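Local coordinates for glycoside hydrolase (Streptococcus pneumoniae serotype 4, PDB 6ORH), which probably hydrolyses alpha-L-fucosidic bonds of host glycans, as a family 29 glycoside hydrolase with a TIM-barrel catalytic domain, at residues A[147-150]-A[151-154]; A[184-187]-A[188-191]. The protein carries 2 engineered substitutions. All blocks are in the same frame, centred on the assembly; numbering follows the deposited sequence.

Contact 1: A[147-150]-A[151-154]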
loop_
_atom_site.group_PDB
_atom_site.type_symbol
_atom_site.label_atom_id
_atom_site.label_comp_id
_atom_site.label_asym_id
_atom_site.label_seq_id
_atom_site.Cartn_x
_atom_site.Cartn_y
_atom_site.Cartn_z
ATOM N N LEU A 147 -3.516 3.770 39.489
ATOM C CA LEU A 147 -2.956 5.104 39.688
ATOM C C LEU A 147 -1.796 5.045 40.685
ATOM O O LEU A 147 -0.760 5.680 40.487
ATOM C CB LEU A 147 -4.059 6.063 40.165
ATOM C CG LEU A 147 -3.589 7.498 40.426
ATOM C CD1 LEU A 147 -2.990 8.122 39.167
ATOM C CD2 LEU A 147 -4.740 8.362 40.947
ATOM N N ALA A 148 -1.967 4.294 41.776
ATOM C CA ALA A 148 -0.877 4.139 42.735
ATOM C C ALA A 148 0.361 3.528 42.077
ATOM O O ALA A 148 1.475 3.884 42.445
ATOM C CB ALA A 148 -1.307 3.319 43.926
ATOM N N GLN A 149 0.170 2.608 41.123
ATOM C CA GLN A 149 1.332 2.031 40.463
ATOM C C GLN A 149 1.969 3.059 39.527
ATOM O O GLN A 149 3.203 3.123 39.455
ATOM C CB GLN A 149 0.972 0.681 39.835
ATOM C CG GLN A 149 0.702 -0.344 40.926
ATOM C CD GLN A 149 0.556 -1.717 40.341
ATOM O OE1 GLN A 149 0.021 -1.900 39.235
ATOM N NE2 GLN A 149 1.001 -2.694 41.108
ATOM N N LEU A 150 1.146 3.822 38.796
ATOM C CA LEU A 150 1.699 4.916 37.997
ATOM C C LEU A 150 2.606 5.783 38.881
ATOM O O LEU A 150 3.707 6.153 38.452
ATOM C CB LEU A 150 0.595 5.775 37.378
ATOM C CG LEU A 150 -0.200 5.165 36.212
ATOM C CD1 LEU A 150 -1.262 6.147 35.743
ATOM C CD2 LEU A 150 0.736 4.805 35.065
ATOM N N LYS A 151 2.135 6.127 40.101
ATOM C CA LYS A 151 2.897 6.998 40.990
ATOM C C LYS A 151 4.201 6.321 41.408
ATOM O O LYS A 151 5.262 6.949 41.407
ATOM C CB LYS A 151 2.031 7.341 42.209
ATOM C CG LYS A 151 0.927 8.334 41.853
ATOM C CD LYS A 151 -0.007 8.623 43.020
ATOM C CE LYS A 151 -1.063 9.651 42.674
ATOM N NZ LYS A 151 -1.930 9.896 43.853
ATOM N N GLU A 152 4.139 5.035 41.761
ATOM C CA GLU A 152 5.332 4.293 42.154
ATOM C C GLU A 152 6.375 4.314 41.042
ATOM O O GLU A 152 7.578 4.432 41.302
ATOM C CB GLU A 152 5.036 2.809 42.332
ATOM C CG GLU A 152 4.469 2.495 43.675
ATOM C CD GLU A 152 4.288 1.007 43.923
ATOM O OE1 GLU A 152 3.845 0.278 43.000
ATOM O OE2 GLU A 152 4.632 0.573 45.044
ATOM N N ILE A 153 5.908 4.174 39.805
ATOM C CA ILE A 153 6.834 3.999 38.694
ATOM C C ILE A 153 7.411 5.358 38.315
ATOM O O ILE A 153 8.621 5.465 38.027
ATOM C CB ILE A 153 6.091 3.353 37.504
ATOM C CG1 ILE A 153 5.708 1.901 37.841
ATOM C CG2 ILE A 153 6.933 3.440 36.233
ATOM C CD1 ILE A 153 4.576 1.346 36.955
ATOM N N LEU A 154 6.525 6.364 38.247
ATOM C CA LEU A 154 6.881 7.615 37.595
ATOM C C LEU A 154 7.443 8.671 38.557
ATOM O O LEU A 154 7.861 9.742 38.091
ATOM C CB LEU A 154 5.679 8.162 36.815
ATOM C CG LEU A 154 5.095 7.218 35.761
ATOM C CD1 LEU A 154 3.789 7.798 35.230
ATOM C CD2 LEU A 154 6.083 6.974 34.595
#

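Contact 2: A[184-187]-A[188-191]. With EDO (1,2-ethanediol), chain F.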
loop_
_atom_site.group_PDB
_atom_site.type_symbol
_atom_site.label_atom_id
_atom_site.label_comp_id
_atom_site.label_asym_id
_atom_site.label_seq_id
_atom_site.Cartn_x
_atom_site.Cartn_y
_atom_site.Cartn_z
ATOM N N GLU A 184 -10.375 5.747 34.928
ATOM C CA GLU A 184 -10.334 7.161 35.254
ATOM C C GLU A 184 -9.193 7.811 34.469
ATOM O O GLU A 184 -8.249 8.325 35.059
ATOM C CB GLU A 184 -10.194 7.360 36.760
ATOM C CG GLU A 184 -11.455 6.955 37.525
ATOM C CD GLU A 184 -11.274 6.983 39.034
ATOM O OE1 GLU A 184 -10.456 7.794 39.527
ATOM O OE2 GLU A 184 -11.940 6.170 39.724
ATOM N N PHE A 185 -9.335 7.850 33.133
ATOM C CA PHE A 185 -8.235 8.264 32.264
ATOM C C PHE A 185 -7.720 9.666 32.618
ATOM O O PHE A 185 -6.512 9.876 32.725
ATOM C CB PHE A 185 -8.702 8.217 30.810
ATOM C CG PHE A 185 -8.761 6.839 30.214
ATOM C CD1 PHE A 185 -7.596 6.105 30.036
ATOM C CD2 PHE A 185 -9.957 6.311 29.735
ATOM C CE1 PHE A 185 -7.629 4.849 29.439
ATOM C CE2 PHE A 185 -9.990 5.062 29.124
ATOM C CZ PHE A 185 -8.820 4.341 28.964
ATOM N N GLU A 186 -8.621 10.629 32.808
ATOM C CA GLU A 186 -8.173 11.999 33.058
ATOM C C GLU A 186 -7.325 12.100 34.323
ATOM O O GLU A 186 -6.329 12.824 34.354
ATOM C CB GLU A 186 -9.340 12.990 33.022
ATOM C CG GLU A 186 -9.868 13.173 31.618
ATOM C CD GLU A 186 -8.889 13.618 30.528
ATOM O OE1 GLU A 186 -7.870 14.324 30.832
ATOM O OE2 GLU A 186 -9.141 13.262 29.364
ATOM N N LYS A 187 -7.709 11.388 35.390
ATOM C CA LYS A 187 -6.948 11.400 36.622
ATOM C C LYS A 187 -5.582 10.763 36.384
ATOM O O LYS A 187 -4.574 11.284 36.844
ATOM C CB LYS A 187 -7.737 10.681 37.722
ATOM C CG LYS A 187 -7.135 10.825 39.105
ATOM C CD LYS A 187 -8.088 10.354 40.180
ATOM C CE LYS A 187 -7.502 10.520 41.568
ATOM N NZ LYS A 187 -8.393 9.882 42.562
ATOM N N TRP A 188 -5.553 9.679 35.596
ATOM C CA TRP A 188 -4.267 9.070 35.267
ATOM C C TRP A 188 -3.380 10.046 34.500
ATOM O O TRP A 188 -2.190 10.148 34.824
ATOM C CB TRP A 188 -4.434 7.795 34.440
ATOM C CG TRP A 188 -5.222 6.700 35.091
ATOM C CD1 TRP A 188 -5.712 6.637 36.367
ATOM C CD2 TRP A 188 -5.532 5.438 34.484
ATOM N NE1 TRP A 188 -6.331 5.422 36.582
ATOM C CE2 TRP A 188 -6.246 4.677 35.439
ATOM C CE3 TRP A 188 -5.271 4.894 33.220
ATOM C CZ2 TRP A 188 -6.683 3.374 35.169
ATOM C CZ3 TRP A 188 -5.740 3.630 32.932
ATOM C CH2 TRP A 188 -6.396 2.881 33.916
ATOM N N PHE A 189 -3.955 10.747 33.516
ATOM C CA PHE A 189 -3.158 11.627 32.663
ATOM C C PHE A 189 -2.629 12.791 33.493
ATOM O O PHE A 189 -1.493 13.247 33.283
ATOM C CB PHE A 189 -3.970 12.120 31.458
ATOM C CG PHE A 189 -4.530 11.049 30.550
ATOM C CD1 PHE A 189 -3.979 9.761 30.513
ATOM C CD2 PHE A 189 -5.637 11.334 29.743
ATOM C CE1 PHE A 189 -4.491 8.804 29.638
ATOM C CE2 PHE A 189 -6.169 10.371 28.897
ATOM C CZ PHE A 189 -5.599 9.107 28.858
ATOM N N GLU A 190 -3.450 13.262 34.444
ATOM C CA GLU A 190 -3.032 14.345 35.325
ATOM C C GLU A 190 -1.784 13.959 36.117
ATOM O O GLU A 190 -0.831 14.743 36.194
ATOM C CB GLU A 190 -4.173 14.716 36.273
ATOM C CG GLU A 190 -5.227 15.596 35.639
ATOM C CD GLU A 190 -6.439 15.819 36.536
ATOM O OE1 GLU A 190 -6.425 15.327 37.677
ATOM O OE2 GLU A 190 -7.396 16.458 36.088
ATOM N N THR A 191 -1.793 12.745 36.698
ATOM C CA THR A 191 -0.674 12.256 37.481
ATOM C C THR A 191 0.564 12.116 36.589
ATOM O O THR A 191 1.681 12.405 37.022
ATOM C CB THR A 191 -1.011 10.950 38.216
ATOM O OG1 THR A 191 -1.765 11.334 39.371
ATOM C CG2 THR A 191 0.199 10.174 38.685
HETATM C C1 EDO F . -5.270 14.525 27.009
HETATM O O1 EDO F . -6.656 14.248 27.137
HETATM C C2 EDO F . -4.765 15.338 28.136
HETATM O O2 EDO F . -5.511 15.215 29.352
HETATM O O HOH W 1 -7.599 6.721 39.179
HETATM O O HOH W 2 -4.308 12.382 39.344
#

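Contact 1: A[147-150]-A[151-154]
Leu-150 and Leu-154 meet one turn apart on the inner side of helix 139-154, an alpha-helix on the outside of the TIM-barrel domain, with CD2 of Leu-150 4.3 Å from CD1 of Leu-154. Four successive i to i+4 backbone bonds carry the helix through this stretch, ending with Leu-154 N donating to Leu-150 O at 2.8 Å. The carbonyl of Leu-150 also takes a weak bond from Ile-153 N. The packing is dense on this side: Leu-150 and Ile-153 press on strand 119-124 through Leu-124 and Val-122, while Leu-150 also touches Trp-188 of helix 185-196. The branch of Ile-153 that runs beside its own backbone N (chi1 -68°) lays CG1 3.2 Å from Gln-149 O. On the flank, Gln-149 and Glu-152 run side by side in the same direction, their amide and carboxylate planes only 15° apart and Glu-152 OE1 3.8 Å from Gln-149 CG. They do not bond each other through their polar ends; Thr-86 OG1 serves both Gln-149 NE2 and Glu-152 OE1. Tyr-84 OH adds a bond to OE1 and Ala-87 N one to OE2, so the carboxylate is held at both oxygens, and its charge is probably well stabilised by these neutral partners. The looser, solvent side belongs to Lys-151, exposed as a whole although its stem touches Thr-191 of helix 185-196. Its fully extended chain slants back along the helix across Leu-147. The aliphatic part of the lysine thus covers the preceding turn: CG lies 3.4 Å from Leu-147 O, and farther out Lys-151 CE rests 4.0 Å from Leu-147 CG.

Contact 2: A[184-187]-A[188-191]
Lys-187 O is gripped twice in the opening turns of helix 185-196, which belongs to one beta-alpha-beta unit of the TIM barrel, between strands 167-169 and 200-202: Thr-191 N donates to it at 3.1 Å and a water at 2.7 Å. That water also hydrogen-bonds Thr-191 OG1, at 2.8 Å. Phe-189 N donates to Phe-185 O at 2.8 Å, and this oxygen sits over one face of the Phe-189 ring, 3.2 Å from CG. Glu-184, at the N-cap position, accepts from Trp-188 N through its carbonyl, which also lies over a face of the indole. Another water receives a weak bond from Trp-188 NE1 and donates to Glu-184 OE1. Three aromatic side chains gather here. The phenyl rings of Phe-185 and Phe-189, planes 29° apart, are offset too far for real overlap, Phe-185 CB touching Phe-189 CZ at 3.8 Å; the indole is oblique to Phe-185, at 71°. Tyr-146 of helix 139-154 stacks on Trp-188. On the exposed flank, a bend at chi2 (-56°) brings the Glu-186 carboxylate to the Phe-189 ring edge, almost perpendicular to it. Glu-186 OE1 lies 3.9 Å from Phe-189 CD2 and takes a weak bond from O2 of an ethanediol, probably from the crystallisation liquor, at 2.9 Å.

Contact 1 comes first in the sequence, where strand 167-169 separates helix 139-154 from helix 185-196. The two are neighbouring helices on the outside of the same barrel, with contact centres about 11 Å apart. They touch directly: Leu-147 CD1 packs 3.4 Å from Thr-191 OG1, and Leu-150 CD1 lies 3.8 Å from Trp-188 CB. Thus Leu-147, Leu-150 and Lys-151 meet Lys-187, Trp-188 and Thr-191 in one helix-helix interface. Neither contact borders the glycan pocket; the Phe-185 side chain is about 9 Å from a bound galactose and about 11 Å from a fucose. Helix 185-196 follows the C-terminal end of strand 167-169, the end where TIM-barrel active sites lie.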